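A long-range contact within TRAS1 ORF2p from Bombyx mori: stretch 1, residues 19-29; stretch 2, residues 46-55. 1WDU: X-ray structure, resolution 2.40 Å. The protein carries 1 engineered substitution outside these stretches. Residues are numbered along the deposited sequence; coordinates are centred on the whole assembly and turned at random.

Stretch 1 (19-29) PYRVLQANLQR
Stretch 2 46-55: AAIALIQEPY

Strand 20-26 and the strand ending at Gln52 lie side by side and parallel, their axes 14° apart and 4.4 Å at closest approach. Val22 pairs with Ile48, and the register runs on without a bulge to Asn26 with Gln52; CA-CA separations run from 4.4 Å (Leu23 CA to Ala49 CA) to 5.2 Å (Ala25 CA to Ile51 CA). Both backbones are extended, Val22 at phi/psi -118/136 and Ala49 at -137/124.

The hydrogen bonds follow the parallel pattern, in which Leu23 and Ala25 use both N and O, while Arg21 contributes its O. Arg21 O accepts from Ala47 N (2.9 Å) and Ile48 N (3.2 Å). Leu23 N donates to Ile48 O (2.7 Å) and Leu23 O accepts from Leu50 N (2.6 Å); Ala25 N reaches Leu50 O (3.0 Å), and Gln52 N reaches Ala25 O (3.1 Å). Beyond the strands, Leu27 N binds Gln52 O (3.0 Å) and Arg29 N binds Glu53 O (2.6 Å), with Gln28, Arg29 and Glu53 all at positive phi.

Apolar side chains pack on both faces. On one, Val22 (t) sets CG2 3.9 Å from Ile48 CB and CG1 3.8 Å from Leu50 CG, branched chains filling a buried layer. On the other, Leu23 (m, t) brings CG within 3.8 Å of Ala46 CB, where alanine's lone methyl allows close packing. Farther along, Leu27 CD2 meets Ile51 CG2 at 3.3 Å.

Polar groups on the Val22 face are satisfied despite burial. A water accepts from Gln24 NE2 (2.5 Å) and donates to Gln52 OE1 (3.2 Å), linking the extended Gln24 (t, t) to Gln52 (m, p). Asn26 (t) accepts from Gln28 N at OD1 (2.9 Å), a side-chain-to-backbone bond that spans the end of the strand and the loop after it.

Arg29 (m, t, t) and Glu53 (m, m) form a salt bridge, NH1 to OE2 3.1 Å; the carboxylate oxygen lies over the guanidinium face, so the attraction is purely electrostatic.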

# COMPACT_ATOMS: atom_id res chain seq x y z
N PRO A 19 -0.17 -12.81 14.19
CA PRO A 19 0.30 -11.89 13.15
C PRO A 19 -0.78 -11.00 12.55
O PRO A 19 -1.87 -11.47 12.22
CB PRO A 19 0.87 -12.84 12.11
CG PRO A 19 -0.13 -13.96 12.14
CD PRO A 19 -0.35 -14.17 13.64
N TYR A 20 -0.48 -9.71 12.42
CA TYR A 20 -1.42 -8.78 11.81
C TYR A 20 -1.20 -8.87 10.30
O TYR A 20 -0.19 -8.38 9.80
CB TYR A 20 -1.15 -7.35 12.26
CG TYR A 20 -1.66 -7.03 13.64
CD1 TYR A 20 -0.89 -7.32 14.77
CD2 TYR A 20 -2.92 -6.47 13.82
CE1 TYR A 20 -1.38 -7.06 16.06
CE2 TYR A 20 -3.42 -6.20 15.09
CZ TYR A 20 -2.65 -6.50 16.20
OH TYR A 20 -3.15 -6.25 17.46
N ARG A 21 -2.12 -9.51 9.60
CA ARG A 21 -1.98 -9.66 8.15
C ARG A 21 -2.45 -8.42 7.39
O ARG A 21 -3.50 -7.84 7.71
CB ARG A 21 -2.75 -10.89 7.67
CG ARG A 21 -2.29 -12.19 8.30
CD ARG A 21 -2.93 -13.39 7.60
NE ARG A 21 -2.41 -14.66 8.12
CZ ARG A 21 -2.64 -15.12 9.34
NH1 ARG A 21 -3.38 -14.42 10.19
NH2 ARG A 21 -2.12 -16.29 9.72
N VAL A 22 -1.67 -8.02 6.39
CA VAL A 22 -2.01 -6.86 5.58
C VAL A 22 -2.22 -7.21 4.11
O VAL A 22 -1.45 -7.97 3.52
CB VAL A 22 -0.88 -5.79 5.64
CG1 VAL A 22 -1.26 -4.58 4.78
CG2 VAL A 22 -0.63 -5.37 7.09
N LEU A 23 -3.27 -6.65 3.51
CA LEU A 23 -3.55 -6.87 2.09
C LEU A 23 -3.24 -5.60 1.30
O LEU A 23 -3.55 -4.50 1.74
CB LEU A 23 -5.03 -7.24 1.89
CG LEU A 23 -5.62 -8.43 2.66
CD1 LEU A 23 -7.09 -8.58 2.29
CD2 LEU A 23 -4.85 -9.71 2.35
N GLN A 24 -2.62 -5.74 0.13
CA GLN A 24 -2.33 -4.58 -0.71
C GLN A 24 -2.94 -4.85 -2.08
O GLN A 24 -2.60 -5.85 -2.71
CB GLN A 24 -0.81 -4.35 -0.86
CG GLN A 24 -0.46 -3.07 -1.63
CD GLN A 24 1.05 -2.87 -1.78
OE1 GLN A 24 1.78 -2.88 -0.79
NE2 GLN A 24 1.51 -2.67 -3.02
N ALA A 25 -3.82 -3.98 -2.55
CA ALA A 25 -4.45 -4.20 -3.84
C ALA A 25 -5.03 -2.97 -4.52
O ALA A 25 -5.62 -2.09 -3.87
CB ALA A 25 -5.55 -5.26 -3.70
N ASN A 26 -4.86 -2.94 -5.84
CA ASN A 26 -5.39 -1.87 -6.67
C ASN A 26 -6.65 -2.48 -7.28
O ASN A 26 -6.58 -3.32 -8.17
CB ASN A 26 -4.40 -1.50 -7.78
CG ASN A 26 -4.97 -0.44 -8.72
OD1 ASN A 26 -6.18 -0.26 -8.80
ND2 ASN A 26 -4.09 0.26 -9.43
N LEU A 27 -7.79 -2.03 -6.79
CA LEU A 27 -9.10 -2.51 -7.22
C LEU A 27 -9.59 -1.99 -8.57
O LEU A 27 -10.53 -2.55 -9.14
CB LEU A 27 -10.12 -2.15 -6.15
CG LEU A 27 -10.19 -3.06 -4.92
CD1 LEU A 27 -8.91 -3.84 -4.74
CD2 LEU A 27 -10.51 -2.20 -3.69
N GLN A 28 -8.96 -0.92 -9.05
CA GLN A 28 -9.33 -0.31 -10.33
C GLN A 28 -10.78 0.16 -10.43
O GLN A 28 -11.35 0.18 -11.52
CB GLN A 28 -9.01 -1.26 -11.48
CG GLN A 28 -7.52 -1.34 -11.80
CD GLN A 28 -7.22 -2.01 -13.12
OE1 GLN A 28 -6.11 -1.88 -13.66
NE2 GLN A 28 -8.19 -2.74 -13.66
N ARG A 29 -11.36 0.56 -9.31
CA ARG A 29 -12.74 1.04 -9.27
C ARG A 29 -13.78 -0.02 -9.61
O ARG A 29 -14.93 0.32 -9.90
CB ARG A 29 -12.92 2.22 -10.23
CG ARG A 29 -11.95 3.38 -10.04
CD ARG A 29 -12.44 4.61 -10.77
NE ARG A 29 -11.43 5.66 -10.86
CZ ARG A 29 -10.33 5.58 -11.60
NH1 ARG A 29 -10.10 4.49 -12.33
NH2 ARG A 29 -9.46 6.59 -11.63
N ALA A 46 -7.60 -10.88 7.73
CA ALA A 46 -6.66 -9.77 7.62
C ALA A 46 -7.06 -8.64 8.56
O ALA A 46 -8.24 -8.45 8.85
CB ALA A 46 -6.62 -9.27 6.18
N ALA A 47 -6.08 -7.89 9.04
CA ALA A 47 -6.35 -6.77 9.92
C ALA A 47 -6.37 -5.47 9.14
O ALA A 47 -7.13 -4.56 9.46
CB ALA A 47 -5.29 -6.70 11.01
N ILE A 48 -5.56 -5.42 8.08
CA ILE A 48 -5.42 -4.22 7.26
C ILE A 48 -5.43 -4.45 5.75
O ILE A 48 -5.04 -5.51 5.25
CB ILE A 48 -4.07 -3.50 7.58
CG1 ILE A 48 -3.96 -3.18 9.08
CG2 ILE A 48 -3.94 -2.23 6.73
CD1 ILE A 48 -4.83 -2.04 9.53
N ALA A 49 -5.88 -3.44 5.02
CA ALA A 49 -5.88 -3.49 3.57
C ALA A 49 -5.39 -2.12 3.09
O ALA A 49 -5.92 -1.08 3.49
CB ALA A 49 -7.27 -3.78 3.04
N LEU A 50 -4.33 -2.12 2.27
CA LEU A 50 -3.78 -0.90 1.69
C LEU A 50 -4.33 -0.90 0.26
O LEU A 50 -3.85 -1.64 -0.60
CB LEU A 50 -2.25 -0.93 1.70
CG LEU A 50 -1.61 -1.15 3.08
CD1 LEU A 50 -0.10 -1.23 2.93
CD2 LEU A 50 -1.99 -0.03 4.04
N ILE A 51 -5.35 -0.08 0.04
CA ILE A 51 -6.05 -0.01 -1.23
C ILE A 51 -5.74 1.17 -2.14
O ILE A 51 -5.36 2.25 -1.68
CB ILE A 51 -7.58 0.05 -0.97
CG1 ILE A 51 -7.99 -1.06 -0.01
CG2 ILE A 51 -8.34 -0.09 -2.28
CD1 ILE A 51 -9.37 -0.83 0.60
N GLN A 52 -5.92 0.95 -3.43
CA GLN A 52 -5.76 1.98 -4.45
C GLN A 52 -6.93 1.83 -5.39
O GLN A 52 -7.36 0.71 -5.68
CB GLN A 52 -4.46 1.81 -5.25
CG GLN A 52 -3.19 1.87 -4.43
CD GLN A 52 -2.93 0.57 -3.74
OE1 GLN A 52 -2.94 -0.49 -4.38
NE2 GLN A 52 -2.67 0.61 -2.43
N GLU A 53 -7.46 2.96 -5.85
CA GLU A 53 -8.57 2.96 -6.79
C GLU A 53 -9.81 2.20 -6.31
O GLU A 53 -10.31 1.31 -7.00
CB GLU A 53 -8.11 2.35 -8.12
CG GLU A 53 -6.95 3.05 -8.77
CD GLU A 53 -7.38 4.16 -9.70
OE1 GLU A 53 -7.76 5.25 -9.21
OE2 GLU A 53 -7.36 3.93 -10.92
N PRO A 54 -10.31 2.53 -5.12
CA PRO A 54 -11.51 1.83 -4.64
C PRO A 54 -12.73 2.33 -5.40
O PRO A 54 -12.71 3.43 -5.97
CB PRO A 54 -11.56 2.21 -3.17
CG PRO A 54 -11.06 3.62 -3.20
CD PRO A 54 -9.87 3.54 -4.13
N TYR A 55 -13.79 1.54 -5.43
CA TYR A 55 -14.99 1.96 -6.13
C TYR A 55 -15.79 2.90 -5.23
O TYR A 55 -16.01 2.60 -4.06
CB TYR A 55 -15.83 0.74 -6.52
CG TYR A 55 -17.27 1.06 -6.83
CD1 TYR A 55 -18.25 0.93 -5.85
CD2 TYR A 55 -17.65 1.52 -8.09
CE1 TYR A 55 -19.58 1.26 -6.11
CE2 TYR A 55 -18.97 1.85 -8.37
CZ TYR A 55 -19.93 1.71 -7.37
OH TYR A 55 -21.24 2.05 -7.63
O HOH W 1 -0.26 -2.22 -4.69